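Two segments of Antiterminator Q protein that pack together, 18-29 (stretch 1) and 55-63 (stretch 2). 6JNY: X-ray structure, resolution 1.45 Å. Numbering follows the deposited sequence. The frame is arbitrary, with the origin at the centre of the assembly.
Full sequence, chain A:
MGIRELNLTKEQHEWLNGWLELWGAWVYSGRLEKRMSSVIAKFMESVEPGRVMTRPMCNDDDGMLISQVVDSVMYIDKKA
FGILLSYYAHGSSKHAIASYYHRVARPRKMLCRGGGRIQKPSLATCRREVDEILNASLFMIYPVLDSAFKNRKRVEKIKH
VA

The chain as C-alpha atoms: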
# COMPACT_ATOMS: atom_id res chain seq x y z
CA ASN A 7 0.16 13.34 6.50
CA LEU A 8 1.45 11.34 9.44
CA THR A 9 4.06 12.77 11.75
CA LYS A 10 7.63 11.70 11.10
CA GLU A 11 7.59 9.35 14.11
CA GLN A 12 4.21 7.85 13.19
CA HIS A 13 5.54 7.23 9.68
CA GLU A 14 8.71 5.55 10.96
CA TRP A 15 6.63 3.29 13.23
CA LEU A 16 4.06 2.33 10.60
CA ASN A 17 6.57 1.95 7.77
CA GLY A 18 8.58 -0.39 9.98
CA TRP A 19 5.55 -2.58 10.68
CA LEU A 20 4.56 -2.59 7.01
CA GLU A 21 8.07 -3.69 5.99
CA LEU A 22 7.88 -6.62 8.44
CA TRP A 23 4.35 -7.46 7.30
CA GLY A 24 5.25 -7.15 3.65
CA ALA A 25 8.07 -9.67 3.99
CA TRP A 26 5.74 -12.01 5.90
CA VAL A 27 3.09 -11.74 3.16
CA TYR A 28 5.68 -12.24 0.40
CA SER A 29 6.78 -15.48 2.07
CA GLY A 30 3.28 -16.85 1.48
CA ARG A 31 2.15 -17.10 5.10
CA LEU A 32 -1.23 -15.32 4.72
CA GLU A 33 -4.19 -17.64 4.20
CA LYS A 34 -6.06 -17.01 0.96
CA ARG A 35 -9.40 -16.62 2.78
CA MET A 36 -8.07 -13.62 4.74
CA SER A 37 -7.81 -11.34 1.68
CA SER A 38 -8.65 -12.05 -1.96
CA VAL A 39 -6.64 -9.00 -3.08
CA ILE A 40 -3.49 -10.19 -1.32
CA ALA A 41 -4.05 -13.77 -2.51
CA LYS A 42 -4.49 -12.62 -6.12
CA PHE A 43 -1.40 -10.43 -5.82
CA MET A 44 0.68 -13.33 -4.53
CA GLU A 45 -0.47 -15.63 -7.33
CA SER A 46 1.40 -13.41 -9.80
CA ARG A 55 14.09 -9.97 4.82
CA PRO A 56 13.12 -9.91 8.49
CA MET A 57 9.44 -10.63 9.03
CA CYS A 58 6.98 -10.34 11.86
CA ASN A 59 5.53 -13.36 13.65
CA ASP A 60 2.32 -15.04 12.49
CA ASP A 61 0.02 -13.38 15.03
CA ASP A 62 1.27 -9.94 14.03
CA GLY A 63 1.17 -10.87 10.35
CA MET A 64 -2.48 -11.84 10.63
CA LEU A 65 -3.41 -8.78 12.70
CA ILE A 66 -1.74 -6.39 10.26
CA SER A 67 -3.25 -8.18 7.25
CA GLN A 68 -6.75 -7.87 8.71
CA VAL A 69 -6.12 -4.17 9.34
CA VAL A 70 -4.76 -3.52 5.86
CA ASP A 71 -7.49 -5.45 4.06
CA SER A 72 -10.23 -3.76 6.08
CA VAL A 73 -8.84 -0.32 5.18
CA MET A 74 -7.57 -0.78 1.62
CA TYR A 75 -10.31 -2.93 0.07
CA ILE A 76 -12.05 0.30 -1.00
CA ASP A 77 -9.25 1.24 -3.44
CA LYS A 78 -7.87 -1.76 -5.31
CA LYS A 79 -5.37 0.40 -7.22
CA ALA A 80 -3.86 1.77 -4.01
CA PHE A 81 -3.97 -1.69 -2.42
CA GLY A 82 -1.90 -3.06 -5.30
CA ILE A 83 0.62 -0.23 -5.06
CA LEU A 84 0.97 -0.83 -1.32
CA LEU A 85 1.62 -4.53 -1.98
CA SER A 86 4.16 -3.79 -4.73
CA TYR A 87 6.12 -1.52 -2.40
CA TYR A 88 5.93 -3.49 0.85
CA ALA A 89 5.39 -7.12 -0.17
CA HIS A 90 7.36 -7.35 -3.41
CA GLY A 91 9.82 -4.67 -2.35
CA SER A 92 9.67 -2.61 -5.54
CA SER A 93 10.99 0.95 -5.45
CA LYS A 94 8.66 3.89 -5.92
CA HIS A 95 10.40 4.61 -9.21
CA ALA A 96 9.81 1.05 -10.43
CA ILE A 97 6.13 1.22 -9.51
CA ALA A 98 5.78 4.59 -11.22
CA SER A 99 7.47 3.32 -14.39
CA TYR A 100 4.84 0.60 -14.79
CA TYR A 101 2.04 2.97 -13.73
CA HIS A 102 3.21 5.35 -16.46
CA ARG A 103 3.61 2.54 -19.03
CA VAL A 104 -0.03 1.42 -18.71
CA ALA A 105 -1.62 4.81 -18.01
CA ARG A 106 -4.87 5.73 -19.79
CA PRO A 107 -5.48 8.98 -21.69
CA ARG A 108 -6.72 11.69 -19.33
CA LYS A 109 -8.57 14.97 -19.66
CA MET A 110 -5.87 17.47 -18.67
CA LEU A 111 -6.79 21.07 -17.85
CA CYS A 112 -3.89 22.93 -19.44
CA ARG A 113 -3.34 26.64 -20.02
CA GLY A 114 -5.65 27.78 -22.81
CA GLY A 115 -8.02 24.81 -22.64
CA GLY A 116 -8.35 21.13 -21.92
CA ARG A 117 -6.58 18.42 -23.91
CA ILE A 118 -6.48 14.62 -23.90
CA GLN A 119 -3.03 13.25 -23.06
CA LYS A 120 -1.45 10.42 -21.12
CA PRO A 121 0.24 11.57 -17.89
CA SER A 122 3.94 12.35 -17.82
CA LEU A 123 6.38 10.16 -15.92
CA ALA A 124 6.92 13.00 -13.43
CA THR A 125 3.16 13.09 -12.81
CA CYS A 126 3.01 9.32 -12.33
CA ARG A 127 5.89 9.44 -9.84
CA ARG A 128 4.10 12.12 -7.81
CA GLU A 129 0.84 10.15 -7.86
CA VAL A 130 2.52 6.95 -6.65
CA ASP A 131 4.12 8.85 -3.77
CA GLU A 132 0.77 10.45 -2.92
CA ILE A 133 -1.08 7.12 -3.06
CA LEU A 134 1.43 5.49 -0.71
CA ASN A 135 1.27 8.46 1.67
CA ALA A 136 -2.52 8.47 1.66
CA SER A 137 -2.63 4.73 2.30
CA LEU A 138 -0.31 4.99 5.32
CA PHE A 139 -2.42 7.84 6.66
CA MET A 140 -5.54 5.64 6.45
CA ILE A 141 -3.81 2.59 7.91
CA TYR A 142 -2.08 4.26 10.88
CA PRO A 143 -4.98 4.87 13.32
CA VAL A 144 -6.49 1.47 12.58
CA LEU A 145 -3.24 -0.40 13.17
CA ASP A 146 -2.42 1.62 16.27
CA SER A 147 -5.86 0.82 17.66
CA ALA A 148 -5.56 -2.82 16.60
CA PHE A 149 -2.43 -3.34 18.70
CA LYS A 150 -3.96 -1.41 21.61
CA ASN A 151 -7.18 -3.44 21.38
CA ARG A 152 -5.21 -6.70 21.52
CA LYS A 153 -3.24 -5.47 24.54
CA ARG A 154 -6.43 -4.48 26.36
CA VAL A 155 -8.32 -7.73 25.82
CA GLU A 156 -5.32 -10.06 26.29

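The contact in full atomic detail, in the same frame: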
# COMPACT_ATOMS: atom_id res chain seq x y z
N GLY A 18 7.86 0.76 9.46
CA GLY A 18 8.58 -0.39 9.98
C GLY A 18 7.69 -1.62 10.05
O GLY A 18 8.08 -2.71 9.62
N TRP A 19 6.48 -1.46 10.60
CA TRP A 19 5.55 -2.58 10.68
C TRP A 19 5.17 -3.08 9.29
O TRP A 19 5.07 -4.30 9.07
CB TRP A 19 4.30 -2.18 11.45
CG TRP A 19 4.43 -2.35 12.92
CD1 TRP A 19 4.34 -1.37 13.88
CD2 TRP A 19 4.67 -3.58 13.63
NE1 TRP A 19 4.52 -1.92 15.13
CE2 TRP A 19 4.72 -3.27 15.00
CE3 TRP A 19 4.85 -4.91 13.23
CZ2 TRP A 19 4.94 -4.24 15.98
CZ3 TRP A 19 5.06 -5.87 14.21
CH2 TRP A 19 5.10 -5.53 15.56
N LEU A 20 4.95 -2.17 8.34
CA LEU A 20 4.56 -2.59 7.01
C LEU A 20 5.69 -3.29 6.26
O LEU A 20 5.43 -4.18 5.45
CB LEU A 20 3.97 -1.43 6.20
CG LEU A 20 2.64 -0.90 6.75
CD1 LEU A 20 2.19 0.28 5.92
CD2 LEU A 20 1.57 -2.00 6.75
N GLU A 21 6.95 -2.93 6.55
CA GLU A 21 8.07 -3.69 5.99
C GLU A 21 8.10 -5.12 6.54
O GLU A 21 8.33 -6.08 5.78
CB GLU A 21 9.39 -2.95 6.29
CG GLU A 21 9.64 -1.73 5.39
CD GLU A 21 10.87 -0.92 5.81
OE1 GLU A 21 11.51 -1.27 6.82
OE2 GLU A 21 11.18 0.08 5.13
N LEU A 22 7.90 -5.28 7.85
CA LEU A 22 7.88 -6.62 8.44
C LEU A 22 6.71 -7.42 7.90
O LEU A 22 6.86 -8.61 7.57
CB LEU A 22 7.81 -6.53 9.96
CG LEU A 22 9.06 -6.03 10.68
CD1 LEU A 22 8.75 -5.74 12.13
CD2 LEU A 22 10.19 -7.06 10.54
N TRP A 23 5.54 -6.79 7.81
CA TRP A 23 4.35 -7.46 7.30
C TRP A 23 4.51 -7.81 5.83
O TRP A 23 4.11 -8.89 5.39
CB TRP A 23 3.14 -6.55 7.51
CG TRP A 23 1.93 -6.88 6.67
CD1 TRP A 23 1.00 -7.86 6.91
CD2 TRP A 23 1.52 -6.21 5.48
NE1 TRP A 23 0.04 -7.84 5.92
CE2 TRP A 23 0.33 -6.84 5.03
CE3 TRP A 23 2.03 -5.14 4.73
CZ2 TRP A 23 -0.35 -6.43 3.88
CZ3 TRP A 23 1.37 -4.75 3.58
CH2 TRP A 23 0.19 -5.38 3.17
N GLY A 24 5.11 -6.90 5.06
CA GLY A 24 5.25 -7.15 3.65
C GLY A 24 6.13 -8.35 3.38
O GLY A 24 5.83 -9.17 2.51
N ALA A 25 7.20 -8.50 4.16
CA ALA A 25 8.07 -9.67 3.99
C ALA A 25 7.35 -10.94 4.41
O ALA A 25 7.51 -12.00 3.77
CB ALA A 25 9.34 -9.47 4.81
N TRP A 26 6.53 -10.86 5.45
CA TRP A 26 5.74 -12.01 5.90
C TRP A 26 4.73 -12.42 4.83
O TRP A 26 4.59 -13.60 4.50
CB TRP A 26 5.06 -11.65 7.21
CG TRP A 26 4.25 -12.72 7.84
CD1 TRP A 26 4.70 -13.74 8.63
CD2 TRP A 26 2.83 -12.88 7.75
NE1 TRP A 26 3.65 -14.52 9.03
CE2 TRP A 26 2.49 -14.02 8.50
CE3 TRP A 26 1.82 -12.17 7.10
CZ2 TRP A 26 1.17 -14.46 8.63
CZ3 TRP A 26 0.51 -12.61 7.22
CH2 TRP A 26 0.20 -13.74 7.99
N VAL A 27 4.02 -11.44 4.25
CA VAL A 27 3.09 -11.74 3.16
C VAL A 27 3.82 -12.37 1.98
O VAL A 27 3.37 -13.37 1.40
CB VAL A 27 2.35 -10.46 2.73
CG1 VAL A 27 1.62 -10.67 1.42
CG2 VAL A 27 1.39 -10.02 3.82
N TYR A 28 4.96 -11.78 1.59
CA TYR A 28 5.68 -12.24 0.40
C TYR A 28 6.16 -13.67 0.56
O TYR A 28 6.36 -14.37 -0.43
CB TYR A 28 6.85 -11.31 0.11
CG TYR A 28 7.43 -11.40 -1.29
CD1 TYR A 28 6.66 -11.05 -2.40
CD2 TYR A 28 8.74 -11.79 -1.49
CE1 TYR A 28 7.19 -11.12 -3.67
CE2 TYR A 28 9.28 -11.87 -2.77
CZ TYR A 28 8.49 -11.52 -3.85
OH TYR A 28 9.02 -11.59 -5.12
N SER A 29 6.37 -14.10 1.80
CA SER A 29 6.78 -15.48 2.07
C SER A 29 5.63 -16.46 1.96
O SER A 29 5.87 -17.68 2.08
CB SER A 29 7.38 -15.56 3.47
OG SER A 29 6.37 -15.70 4.45
N ARG A 55 14.93 -11.00 4.22
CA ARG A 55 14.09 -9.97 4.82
C ARG A 55 13.51 -10.41 6.16
O ARG A 55 12.87 -11.46 6.26
CB ARG A 55 12.95 -9.59 3.88
CG ARG A 55 13.19 -8.36 3.06
CD ARG A 55 11.89 -7.81 2.54
NE ARG A 55 11.40 -8.55 1.38
CZ ARG A 55 10.22 -8.37 0.80
NH1 ARG A 55 9.38 -7.46 1.28
NH2 ARG A 55 9.88 -9.09 -0.26
N PRO A 56 13.73 -9.61 7.19
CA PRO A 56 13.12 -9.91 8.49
C PRO A 56 11.61 -9.75 8.37
O PRO A 56 11.11 -8.89 7.65
CB PRO A 56 13.72 -8.86 9.42
CG PRO A 56 14.11 -7.73 8.53
CD PRO A 56 14.48 -8.33 7.20
N MET A 57 10.90 -10.63 9.07
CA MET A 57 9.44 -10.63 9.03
C MET A 57 8.89 -10.69 10.44
O MET A 57 9.57 -11.10 11.38
CB MET A 57 8.90 -11.79 8.18
CG MET A 57 9.26 -13.16 8.71
SD MET A 57 8.39 -14.46 7.81
CE MET A 57 9.06 -14.25 6.18
N CYS A 58 7.65 -10.24 10.58
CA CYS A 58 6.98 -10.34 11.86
C CYS A 58 6.57 -11.79 12.12
O CYS A 58 6.71 -12.65 11.25
CB CYS A 58 5.74 -9.44 11.87
SG CYS A 58 4.66 -9.72 10.45
N ASN A 59 6.07 -12.04 13.32
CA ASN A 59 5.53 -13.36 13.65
C ASN A 59 4.15 -13.52 13.03
O ASN A 59 3.59 -12.59 12.44
CB ASN A 59 5.59 -13.61 15.16
CG ASN A 59 4.69 -12.68 15.95
OD1 ASN A 59 3.71 -12.15 15.44
ND2 ASN A 59 5.02 -12.48 17.22
N ASP A 60 3.57 -14.72 13.18
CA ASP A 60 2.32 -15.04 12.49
C ASP A 60 1.15 -14.28 13.09
O ASP A 60 0.25 -13.85 12.35
CB ASP A 60 2.06 -16.54 12.54
CG ASP A 60 2.96 -17.33 11.61
OD1 ASP A 60 3.77 -16.72 10.89
OD2 ASP A 60 2.85 -18.57 11.60
N ASP A 61 1.11 -14.13 14.41
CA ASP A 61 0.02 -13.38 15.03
C ASP A 61 0.01 -11.94 14.54
O ASP A 61 -1.04 -11.40 14.17
CB ASP A 61 0.12 -13.43 16.55
CG ASP A 61 -0.26 -14.78 17.13
OD1 ASP A 61 -0.74 -15.65 16.37
OD2 ASP A 61 -0.08 -14.97 18.35
N ASP A 62 1.18 -11.31 14.53
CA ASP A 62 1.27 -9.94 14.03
C ASP A 62 0.98 -9.87 12.54
O ASP A 62 0.31 -8.95 12.08
CB ASP A 62 2.65 -9.36 14.35
CG ASP A 62 2.88 -9.14 15.84
OD1 ASP A 62 1.92 -9.24 16.64
OD2 ASP A 62 4.03 -8.86 16.22
N GLY A 63 1.48 -10.84 11.77
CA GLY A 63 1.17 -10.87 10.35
C GLY A 63 -0.32 -10.92 10.08
O GLY A 63 -0.82 -10.21 9.21
O HOH W 1 9.92 -5.59 3.41

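Residues 18-28 belong to a helix that begins earlier in the chain, its amides bonding regularly to carbonyls four residues back. Stretch 2 crosses it first as an extended segment and then turns into a new helix at Asp60. The backbones come closest where Leu22 CA lies 4.3 Å from Met57 CA, and there the CA of Met57 makes a CH contact with Leu22 O (3.6 Å), an oxygen that also accepts the helical bond from Trp26 N. Asn59 caps the second helix: its OD1 accepts from Asp62 N at 2.8 Å, and Gly63 N bonds back to Asn59 O at 2.8 Å in the same first turn.

Trp26 is the centre of the contact, with the largest area covered by the other stretch. Its NE1 donates to Asp60 OD1 at 2.9 Å and nearly straight, so the buried indole satisfies its one polar atom at the ring edge. Over the face, Gly63 CA sits 3.5 Å from the centroid of the six-membered ring, almost on the normal. The rule here is steric: an ideal CB on Gly63 would fall 2.3 Å from Trp26 CD2, so this close approach depends on a residue without a side chain. Cys58 SG approaches the same indole obliquely, 4.5 Å from the centroid of the five-membered ring of Trp26, and lies 3.8 Å from Trp26 CB, while Cys58 CB packs 4.0 Å from Leu22 CB.

Further along the helix, Ala25 points toward stretch 2, and its CB lies 3.4 Å from Pro56 O and 4.1 Å from Met57 CB. Met57 reaches on to Ser29, CE to CB 3.4 Å. Arg55 lays one face of its guanidinium over Ala25 CA, and a water links the stretches, donating to Glu21 O and accepting from Arg55 NH1, both at 2.9 Å.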